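Local atomic coordinates of extracellular sialidase/neuraminidase, putative (Aspergillus fumigatus, PDB entry 2XZI), a protein that hydrolyses terminal sialic acids from glycans, acting chiefly as a KDNase that releases the deaminated form, KDN. Residues I68-K73 with R92-S97; F38-V43 with F54-R59. All blocks are in the same frame, centred on the assembly; numbering follows the deposited sequence.

Contact 1 (Ile68-Lys73 with Arg92-Ser97) and contact 2 (Phe38-Val43 with Phe54-Arg59) belong to one antiparallel four-stranded sheet, ordered 37-45, 51-58, 68-74, 92-93, and probable hydrogen bonds from Gly57 N to Asn69 O and from Val71 N to Ala55 O join them. Their centres lie about 9 Å apart. Contact 2, buried throughout, its centre about 9 Å from the centre of the chain, bears arginines that hold the sugar. Contact 1 is only partly buried, about 15 Å from the chain centre, and ends at a sodium ion to which it gives an amide oxygen and a carbonyl. Each pairing contains a beta bulge: in contact 1 on the outer strand, in contact 2 at Ile40, among the sugar-binding residues.

Contact 1: I68-K73 with R92-S97; sequences INLVYK and REVVGS. With NA (sodium ion), chain E.
Tyr72 and Arg92 form an antiparallel hydrogen-bonded pair whose side chains lie on the same side of the sheet. Arg92 CB sits over one face of the Tyr72 ring, 3.9 Å from its centroid and 29° off the normal, a CH-pi contact. With the tyrosine's CG between its own backbone N and carbonyl carbon (chi1 75°), the ring lies beside the other strand, CE1 and CZ against Arg92 CB and Tyr72 CD1 3.4 Å from Val94 CG2. The extended arginine runs on past the hydroxyl, its guanidinium turned 79° from the ring plane; NH1 finds its polar partner in Asn163. Leu70 and Val94 lie side by side, with Leu70 CD1 4.0 Å from Val94 CG2. Here Val94 and Val95 together face Leu70, a classic beta bulge: Leu70 O accepts a bond of 2.8 Å from Val94 N and a weak one of 3.4 Å from Val95 N. Beyond the bulge Leu70 N bonds Val95 O, and one residue on, Asn69 and Gly96 come together at the sodium ion, which Asn69 OD1 binds at 2.4 Å and Gly96 O at 2.3 Å. Two waters, Asp67 and Gly98 complete the site. Asn69 ND2 donates to one of these waters, while its approach to Glu93 OE2 is too poorly angled for a hydrogen bond. The amide thus splits its tasks, oxygen on the ion and nitrogen on the ion's water, and the sodium joins strand 68-74 to the Gly96 loop just past the last backbone pair, Leu70 with Val95.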
ATOM      1  N   ILE A  68      10.778   7.608  11.462  1.00  7.41           N
ATOM      2  CA  ILE A  68       9.798   6.628  10.986  1.00  6.68           C
ATOM      3  C   ILE A  68      10.577   5.431  10.495  1.00  7.04           C
ATOM      4  O   ILE A  68      11.507   5.584   9.701  1.00  7.49           O
ATOM      5  CB  ILE A  68       8.911   7.218   9.860  1.00  7.00           C
ATOM      6  CG1 ILE A  68       8.101   8.417  10.358  1.00  6.19           C
ATOM      7  CG2 ILE A  68       7.997   6.147   9.259  1.00  6.99           C
ATOM      8  CD1 ILE A  68       7.384   9.205   9.266  1.00  7.92           C
ATOM      9  N   ASN A  69      10.218   4.252  11.000  1.00  6.83           N
ATOM     10  CA  ASN A  69      10.862   2.997  10.613  1.00  7.74           C
ATOM     11  C   ASN A  69       9.936   2.148   9.770  1.00  7.30           C
ATOM     12  O   ASN A  69       8.706   2.233   9.917  1.00  7.95           O
ATOM     13  CB  ASN A  69      11.351   2.205  11.849  1.00  7.95           C
ATOM     14  CG  ASN A  69      12.259   3.007  12.727  1.00  9.61           C
ATOM     15  OD1 ASN A  69      12.862   3.974  12.281  1.00 10.46           O
ATOM     16  ND2 ASN A  69      12.403   2.588  13.987  1.00 13.22           N
ATOM     17  N   LEU A  70      10.523   1.325   8.906  1.00  6.13           N
ATOM     18  CA  LEU A  70       9.718   0.408   8.102  1.00  6.37           C
ATOM     19  C   LEU A  70       9.621  -0.912   8.831  1.00  6.12           C
ATOM     20  O   LEU A  70      10.628  -1.607   8.989  1.00  7.09           O
ATOM     21  CB  LEU A  70      10.341   0.200   6.718  1.00  6.85           C
ATOM     22  CG  LEU A  70       9.382  -0.142   5.572  1.00  7.83           C
ATOM     23  CD1 LEU A  70       8.685  -1.500   5.755  1.00  7.65           C
ATOM     24  CD2 LEU A  70       8.368   0.935   5.351  1.00  9.84           C
ATOM     25  N   VAL A  71       8.407  -1.237   9.269  1.00  5.76           N
ATOM     26  CA  VAL A  71       8.143  -2.415  10.095  1.00  6.13           C
ATOM     27  C   VAL A  71       7.281  -3.424   9.344  1.00  6.56           C
ATOM     28  O   VAL A  71       6.714  -3.109   8.299  1.00  6.37           O
ATOM     29  CB  VAL A  71       7.517  -2.025  11.477  1.00  6.20           C
ATOM     30  CG1 VAL A  71       8.508  -1.160  12.275  1.00  7.08           C
ATOM     31  CG2 VAL A  71       6.142  -1.344  11.322  1.00  7.43           C
ATOM     32  N   TYR A  72       7.200  -4.649   9.860  1.00  6.09           N
ATOM     33  CA  TYR A  72       6.411  -5.674   9.219  1.00  6.36           C
ATOM     34  C   TYR A  72       6.014  -6.794  10.168  1.00  6.97           C
ATOM     35  O   TYR A  72       6.599  -6.938  11.258  1.00  7.07           O
ATOM     36  CB  TYR A  72       7.146  -6.242   8.002  1.00  6.29           C
ATOM     37  CG  TYR A  72       8.309  -7.175   8.277  1.00  6.23           C
ATOM     38  CD1 TYR A  72       9.528  -6.694   8.730  1.00  8.26           C
ATOM     39  CD2 TYR A  72       8.198  -8.539   8.027  1.00  6.75           C
ATOM     40  CE1 TYR A  72      10.604  -7.546   8.943  1.00  7.84           C
ATOM     41  CE2 TYR A  72       9.275  -9.407   8.249  1.00  8.44           C
ATOM     42  CZ  TYR A  72      10.476  -8.903   8.694  1.00  8.41           C
ATOM     43  OH  TYR A  72      11.562  -9.734   8.922  1.00  9.16           O
ATOM     44  N   LYS A  73       5.037  -7.575   9.733  1.00  7.00           N
ATOM     45  CA  LYS A  73       4.697  -8.846  10.359  1.00  6.32           C
ATOM     46  C   LYS A  73       4.508  -9.885   9.285  1.00  6.63           C
ATOM     47  O   LYS A  73       4.062  -9.580   8.185  1.00  7.60           O
ATOM     48  CB  LYS A  73       3.401  -8.728  11.154  1.00  7.39           C
ATOM     49  CG  LYS A  73       3.487  -7.878  12.406  1.00  7.94           C
ATOM     50  CD  LYS A  73       2.169  -7.878  13.143  1.00  7.50           C
ATOM     51  CE  LYS A  73       2.341  -7.162  14.457  1.00  8.59           C
ATOM     52  NZ  LYS A  73       1.181  -7.323  15.344  1.00  9.91           N
ATOM     53  N   ARG A  92       8.345  -6.965  13.507  1.00  6.65           N
ATOM     54  CA  ARG A  92       9.764  -6.934  13.135  1.00  7.10           C
ATOM     55  C   ARG A  92      10.055  -5.663  12.330  1.00  6.81           C
ATOM     56  O   ARG A  92       9.132  -4.900  12.015  1.00  6.38           O
ATOM     57  CB  ARG A  92      10.117  -8.153  12.289  1.00  7.21           C
ATOM     58  CG  ARG A  92       9.930  -9.494  12.971  1.00  9.49           C
ATOM     59  CD  ARG A  92      10.316 -10.577  11.998  1.00 13.30           C
ATOM     60  NE  ARG A  92      10.152 -11.907  12.554  1.00 16.07           N
ATOM     61  CZ  ARG A  92      10.606 -13.008  11.969  1.00 16.64           C
ATOM     62  NH1 ARG A  92      11.249 -12.925  10.819  1.00 17.76           N
ATOM     63  NH2 ARG A  92      10.431 -14.190  12.539  1.00 17.02           N
ATOM     64  N   GLU A  93      11.327  -5.438  12.020  1.00  6.69           N
ATOM     65  CA  GLU A  93      11.765  -4.227  11.336  1.00  6.68           C
ATOM     66  C   GLU A  93      12.522  -4.604  10.071  1.00  6.70           C
ATOM     67  O   GLU A  93      13.381  -5.497  10.085  1.00  6.96           O
ATOM     68  CB  GLU A  93      12.661  -3.402  12.268  1.00  7.30           C
ATOM     69  CG  GLU A  93      13.103  -2.061  11.707  1.00  9.19           C
ATOM     70  CD  GLU A  93      13.848  -1.241  12.723  1.00 13.08           C
ATOM     71  OE1 GLU A  93      15.019  -1.568  13.005  1.00 15.50           O
ATOM     72  OE2 GLU A  93      13.248  -0.282  13.238  1.00 12.60           O
ATOM     73  N   VAL A  94      12.173  -3.947   8.966  1.00  7.12           N
ATOM     74  CA  VAL A  94      12.940  -4.089   7.739  1.00  7.45           C
ATOM     75  C   VAL A  94      14.157  -3.165   7.841  1.00  8.14           C
ATOM     76  O   VAL A  94      15.280  -3.617   7.649  1.00  9.94           O
ATOM     77  CB  VAL A  94      12.100  -3.732   6.496  1.00  7.24           C
ATOM     78  CG1 VAL A  94      12.991  -3.745   5.256  1.00  7.83           C
ATOM     79  CG2 VAL A  94      10.956  -4.709   6.312  1.00  7.67           C
ATOM     80  N   VAL A  95      13.907  -1.888   8.147  1.00  8.40           N
ATOM     81  CA  VAL A  95      14.963  -0.877   8.253  1.00  8.98           C
ATOM     82  C   VAL A  95      14.502   0.246   9.170  1.00  9.63           C
ATOM     83  O   VAL A  95      13.343   0.654   9.117  1.00  8.97           O
ATOM     84  CB  VAL A  95      15.374  -0.322   6.854  1.00  8.38           C
ATOM     85  CG1 VAL A  95      14.170   0.284   6.101  1.00  8.82           C
ATOM     86  CG2 VAL A  95      16.518   0.687   6.975  1.00  9.24           C
ATOM     87  N   GLY A  96      15.402   0.735  10.018  1.00 10.13           N
ATOM     88  CA  GLY A  96      15.067   1.794  10.978  1.00 11.67           C
ATOM     89  C   GLY A  96      16.239   2.708  11.292  1.00 12.66           C
ATOM     90  O   GLY A  96      16.167   3.547  12.195  1.00 13.33           O
ATOM     91  N   SER A  97      17.322   2.560  10.538  1.00 13.95           N
ATOM     92  CA  SER A  97      18.559   3.303  10.798  1.00 14.87           C
ATOM     93  C   SER A  97      18.387   4.827  10.783  1.00 14.82           C
ATOM     94  O   SER A  97      17.764   5.375   9.879  1.00 15.19           O
ATOM     95  CB  SER A  97      19.640   2.877   9.801  1.00 15.33           C
ATOM     96  OG  SER A  97      19.190   2.992   8.459  1.00 17.78           O
TER
HETATM   97 NA    NA E 502      14.741   5.286  12.841  1.00 12.27          NA
HETATM   98  O   HOH W   1      14.097   5.995  10.788  1.00 12.81           O
HETATM   99  O   HOH W   2      14.212   4.661  15.180  1.00 21.31           O

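Contact 2: F38-V43 with F54-R59; sequences FRIPAV and FAEGRR. With KDM (deamino-alpha-neuraminic acid), chain C.
Arg39 and Glu56 pair within the antiparallel hairpin of strands 37-45 and 51-58, where Phe38-Arg39-Ile40-Pro41 is the FRIP motif of sialidases. Glu56 N reaches Arg39 O at 2.8 Å, and farther on Phe54 N bonds Ala42 O at 2.7 Å. Between these pairs the register slips by one: Ile40 has a positive phi (66°), forming a beta bulge, and its carbonyl oxygen is buried without a partner in the model. The Ile40 side chain swings across Glu56, its CG1 3.4 Å from Glu56 OE2. The Arg39 chain bends at chi3 (60°), which places NE; its NH2 lies 2.9 Å from the carboxylate oxygen O1A of the bound KDN. Both NH2 and NH1 donate to that oxygen. This matches an arginine of the sialidase triad, with Arg245 and Arg302 also bonding the sugar. Arg58 is extended instead, and its NH2 donates to KDN O4 at 2.9 Å. NE and NH2 of Arg58 both grip Glu56 OE1, from one face of the carboxylate, with NH2 at 2.8 Å. The two guanidiniums, inclined at 61°, bring Arg39 NH1 within 3.5 Å of Arg58 NH1, a like-charge approach that Glu354 on Arg39, with Asp64 and Glu56 on Arg58, may offset. Strand 68-74 flanks strand 51-58 through backbone bonds, Ala42 and Phe54 pack on Pro105 of strand 101-109, and Phe38 and Ala55 rest on Ile370 of strand 368-375.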
ATOM      1  N   PHE A  38       0.914   3.645  13.407  1.00  5.83           N
ATOM      2  CA  PHE A  38       1.264   2.867  12.232  1.00  5.46           C
ATOM      3  C   PHE A  38       0.407   3.368  11.099  1.00  5.50           C
ATOM      4  O   PHE A  38      -0.794   3.526  11.259  1.00  4.94           O
ATOM      5  CB  PHE A  38       1.016   1.395  12.474  1.00  5.69           C
ATOM      6  CG  PHE A  38       1.883   0.813  13.566  1.00  5.23           C
ATOM      7  CD1 PHE A  38       3.168   0.385  13.280  1.00  5.63           C
ATOM      8  CD2 PHE A  38       1.410   0.690  14.869  1.00  6.78           C
ATOM      9  CE1 PHE A  38       3.983  -0.164  14.258  1.00  6.09           C
ATOM     10  CE2 PHE A  38       2.238   0.164  15.865  1.00  7.53           C
ATOM     11  CZ  PHE A  38       3.512  -0.281  15.552  1.00  7.65           C
ATOM     12  N   ARG A  39       1.059   3.669   9.979  1.00  5.00           N
ATOM     13  CA  ARG A  39       0.377   4.150   8.769  1.00  4.95           C
ATOM     14  C   ARG A  39       1.009   3.529   7.536  1.00  4.81           C
ATOM     15  O   ARG A  39       2.046   2.869   7.626  1.00  5.08           O
ATOM     16  CB  ARG A  39       0.474   5.675   8.683  1.00  4.48           C
ATOM     17  CG  ARG A  39      -0.468   6.438   9.621  1.00  5.81           C
ATOM     18  CD  ARG A  39      -0.774   7.841   9.099  1.00  6.90           C
ATOM     19  NE  ARG A  39      -1.409   7.731   7.799  1.00  6.23           N
ATOM     20  CZ  ARG A  39      -1.417   8.662   6.857  1.00  6.79           C
ATOM     21  NH1 ARG A  39      -0.857   9.845   7.053  1.00  7.83           N
ATOM     22  NH2 ARG A  39      -1.991   8.379   5.690  1.00  6.34           N
ATOM     23  N   ILE A  40       0.348   3.725   6.398  1.00  4.55           N
ATOM     24  CA  ILE A  40       0.930   3.403   5.091  1.00  5.05           C
ATOM     25  C   ILE A  40       1.161   1.895   4.896  1.00  4.68           C
ATOM     26  O   ILE A  40       2.300   1.442   4.774  1.00  4.91           O
ATOM     27  CB  ILE A  40       2.228   4.230   4.793  1.00  5.27           C
ATOM     28  CG1 ILE A  40       2.174   5.670   5.354  1.00  5.04           C
ATOM     29  CG2 ILE A  40       2.497   4.261   3.301  1.00  6.29           C
ATOM     30  CD1 ILE A  40       1.031   6.519   4.869  1.00  5.20           C
ATOM     31  N   PRO A  41       0.067   1.113   4.872  1.00  4.33           N
ATOM     32  CA  PRO A  41       0.133  -0.351   4.750  1.00  4.39           C
ATOM     33  C   PRO A  41       0.537  -0.869   3.368  1.00  4.48           C
ATOM     34  O   PRO A  41       0.276  -0.231   2.339  1.00  5.24           O
ATOM     35  CB  PRO A  41      -1.305  -0.791   5.042  1.00  4.39           C
ATOM     36  CG  PRO A  41      -2.126   0.385   4.578  1.00  4.08           C
ATOM     37  CD  PRO A  41      -1.324   1.572   5.051  1.00  4.80           C
ATOM     38  N   ALA A  42       1.165  -2.036   3.358  1.00  4.19           N
ATOM     39  CA  ALA A  42       1.390  -2.777   2.123  1.00  4.25           C
ATOM     40  C   ALA A  42       1.316  -4.245   2.479  1.00  4.17           C
ATOM     41  O   ALA A  42       1.860  -4.639   3.508  1.00  4.85           O
ATOM     42  CB  ALA A  42       2.747  -2.457   1.571  1.00  4.39           C
ATOM     43  N   VAL A  43       0.711  -5.063   1.635  1.00  4.79           N
ATOM     44  CA  VAL A  43       0.578  -6.501   1.914  1.00  4.90           C
ATOM     45  C   VAL A  43       0.757  -7.328   0.649  1.00  5.48           C
ATOM     46  O   VAL A  43       0.270  -6.951  -0.434  1.00  6.18           O
ATOM     47  CB  VAL A  43      -0.773  -6.829   2.623  1.00  5.36           C
ATOM     48  CG1 VAL A  43      -1.981  -6.588   1.692  1.00  5.96           C
ATOM     49  CG2 VAL A  43      -0.774  -8.248   3.202  1.00  6.30           C
ATOM     50  N   PHE A  54       3.429  -4.935   5.741  1.00  4.70           N
ATOM     51  CA  PHE A  54       4.375  -3.863   6.000  1.00  4.56           C
ATOM     52  C   PHE A  54       3.652  -2.600   6.405  1.00  4.11           C
ATOM     53  O   PHE A  54       2.487  -2.391   6.042  1.00  4.80           O
ATOM     54  CB  PHE A  54       5.185  -3.542   4.750  1.00  5.27           C
ATOM     55  CG  PHE A  54       5.884  -4.722   4.153  1.00  3.49           C
ATOM     56  CD1 PHE A  54       5.249  -5.511   3.197  1.00  4.76           C
ATOM     57  CD2 PHE A  54       7.182  -5.031   4.507  1.00  3.31           C
ATOM     58  CE1 PHE A  54       5.903  -6.622   2.633  1.00  4.49           C
ATOM     59  CE2 PHE A  54       7.836  -6.144   3.944  1.00  5.52           C
ATOM     60  CZ  PHE A  54       7.198  -6.915   2.997  1.00  4.21           C
ATOM     61  N   ALA A  55       4.344  -1.753   7.158  1.00  4.77           N
ATOM     62  CA  ALA A  55       3.805  -0.447   7.508  1.00  4.65           C
ATOM     63  C   ALA A  55       4.938   0.499   7.892  1.00  4.04           C
ATOM     64  O   ALA A  55       6.087   0.066   8.143  1.00  4.75           O
ATOM     65  CB  ALA A  55       2.824  -0.579   8.667  1.00  4.96           C
ATOM     66  N   GLU A  56       4.608   1.786   7.929  1.00  4.39           N
ATOM     67  CA  GLU A  56       5.451   2.771   8.563  1.00  4.89           C
ATOM     68  C   GLU A  56       5.167   2.815  10.049  1.00  4.88           C
ATOM     69  O   GLU A  56       4.036   3.062  10.478  1.00  6.30           O
ATOM     70  CB  GLU A  56       5.172   4.145   7.957  1.00  5.13           C
ATOM     71  CG  GLU A  56       5.767   4.332   6.575  1.00  6.68           C
ATOM     72  CD  GLU A  56       5.501   5.706   6.006  1.00  6.60           C
ATOM     73  OE1 GLU A  56       5.315   6.672   6.791  1.00  7.12           O
ATOM     74  OE2 GLU A  56       5.503   5.825   4.764  1.00  6.93           O
ATOM     75  N   GLY A  57       6.207   2.552  10.832  1.00  4.32           N
ATOM     76  CA  GLY A  57       6.147   2.689  12.290  1.00  5.07           C
ATOM     77  C   GLY A  57       6.558   4.120  12.586  1.00  5.31           C
ATOM     78  O   GLY A  57       7.730   4.496  12.505  1.00  5.40           O
ATOM     79  N   ARG A  58       5.573   4.939  12.894  1.00  6.28           N
ATOM     80  CA  ARG A  58       5.801   6.356  13.149  1.00  6.62           C
ATOM     81  C   ARG A  58       6.055   6.553  14.651  1.00  7.03           C
ATOM     82  O   ARG A  58       5.141   6.439  15.478  1.00  7.87           O
ATOM     83  CB  ARG A  58       4.648   7.198  12.575  1.00  6.41           C
ATOM     84  CG  ARG A  58       4.479   7.015  11.067  1.00  7.09           C
ATOM     85  CD  ARG A  58       3.501   7.987  10.442  1.00  5.74           C
ATOM     86  NE  ARG A  58       3.631   7.928   8.982  1.00  5.69           N
ATOM     87  CZ  ARG A  58       3.068   8.784   8.131  1.00  6.29           C
ATOM     88  NH1 ARG A  58       2.332   9.806   8.559  1.00  7.77           N
ATOM     89  NH2 ARG A  58       3.284   8.639   6.827  1.00  6.22           N
ATOM     90  N   ARG A  59       7.313   6.837  14.986  1.00  7.92           N
ATOM     91  CA  ARG A  59       7.784   6.679  16.345  1.00  8.69           C
ATOM     92  C   ARG A  59       7.077   7.559  17.349  1.00  8.23           C
ATOM     93  O   ARG A  59       6.610   7.060  18.385  1.00  7.53           O
ATOM     94  CB  ARG A  59       9.282   6.897  16.395  1.00  8.75           C
ATOM     95  CG  ARG A  59      10.076   5.763  15.734  1.00  9.64           C
ATOM     96  CD  ARG A  59      10.570   4.730  16.736  1.00 11.11           C
ATOM     97  NE  ARG A  59      11.520   5.320  17.694  1.00 11.40           N
ATOM     98  CZ  ARG A  59      11.322   5.389  19.012  1.00 12.68           C
ATOM     99  NH1 ARG A  59      10.217   4.888  19.573  1.00 12.60           N
ATOM    100  NH2 ARG A  59      12.259   5.955  19.773  1.00 15.36           N
TER
HETATM  101  C2  KDM C 500      -0.062  11.777   3.264  1.00 17.17           C
HETATM  102  C1  KDM C 500      -1.571  11.647   3.426  1.00 15.48           C
HETATM  103  C3  KDM C 500       0.655  10.553   3.863  1.00 15.42           C
HETATM  104  C4  KDM C 500       2.027  10.252   3.191  1.00 13.71           C
HETATM  105  C5  KDM C 500       2.591  11.398   2.343  1.00 13.09           C
HETATM  106  C6  KDM C 500       1.542  11.807   1.279  1.00 15.14           C
HETATM  107  C7  KDM C 500       1.909  13.099   0.532  1.00 15.08           C
HETATM  108  C8  KDM C 500       0.928  13.348  -0.628  1.00 16.09           C
HETATM  109  C9  KDM C 500       1.251  14.649  -1.343  1.00 16.78           C
HETATM  110  O5  KDM C 500       3.857  11.027   1.740  1.00 11.91           O
HETATM  111  O1A KDM C 500      -2.013  10.896   4.328  1.00 14.82           O
HETATM  112  O1B KDM C 500      -2.260  12.333   2.634  1.00 15.44           O
HETATM  113  O4  KDM C 500       2.961   9.946   4.227  1.00 11.01           O
HETATM  114  O6  KDM C 500       0.200  11.988   1.842  1.00 17.01           O
HETATM  115  O7  KDM C 500       1.859  14.196   1.448  1.00 13.04           O
HETATM  116  O8  KDM C 500       1.007  12.291  -1.596  1.00 16.52           O
HETATM  117  O9  KDM C 500       2.535  14.491  -1.969  1.00 17.94           O
HETATM  118  O2  KDM C 500       0.281  12.961   3.996  1.00 17.19           O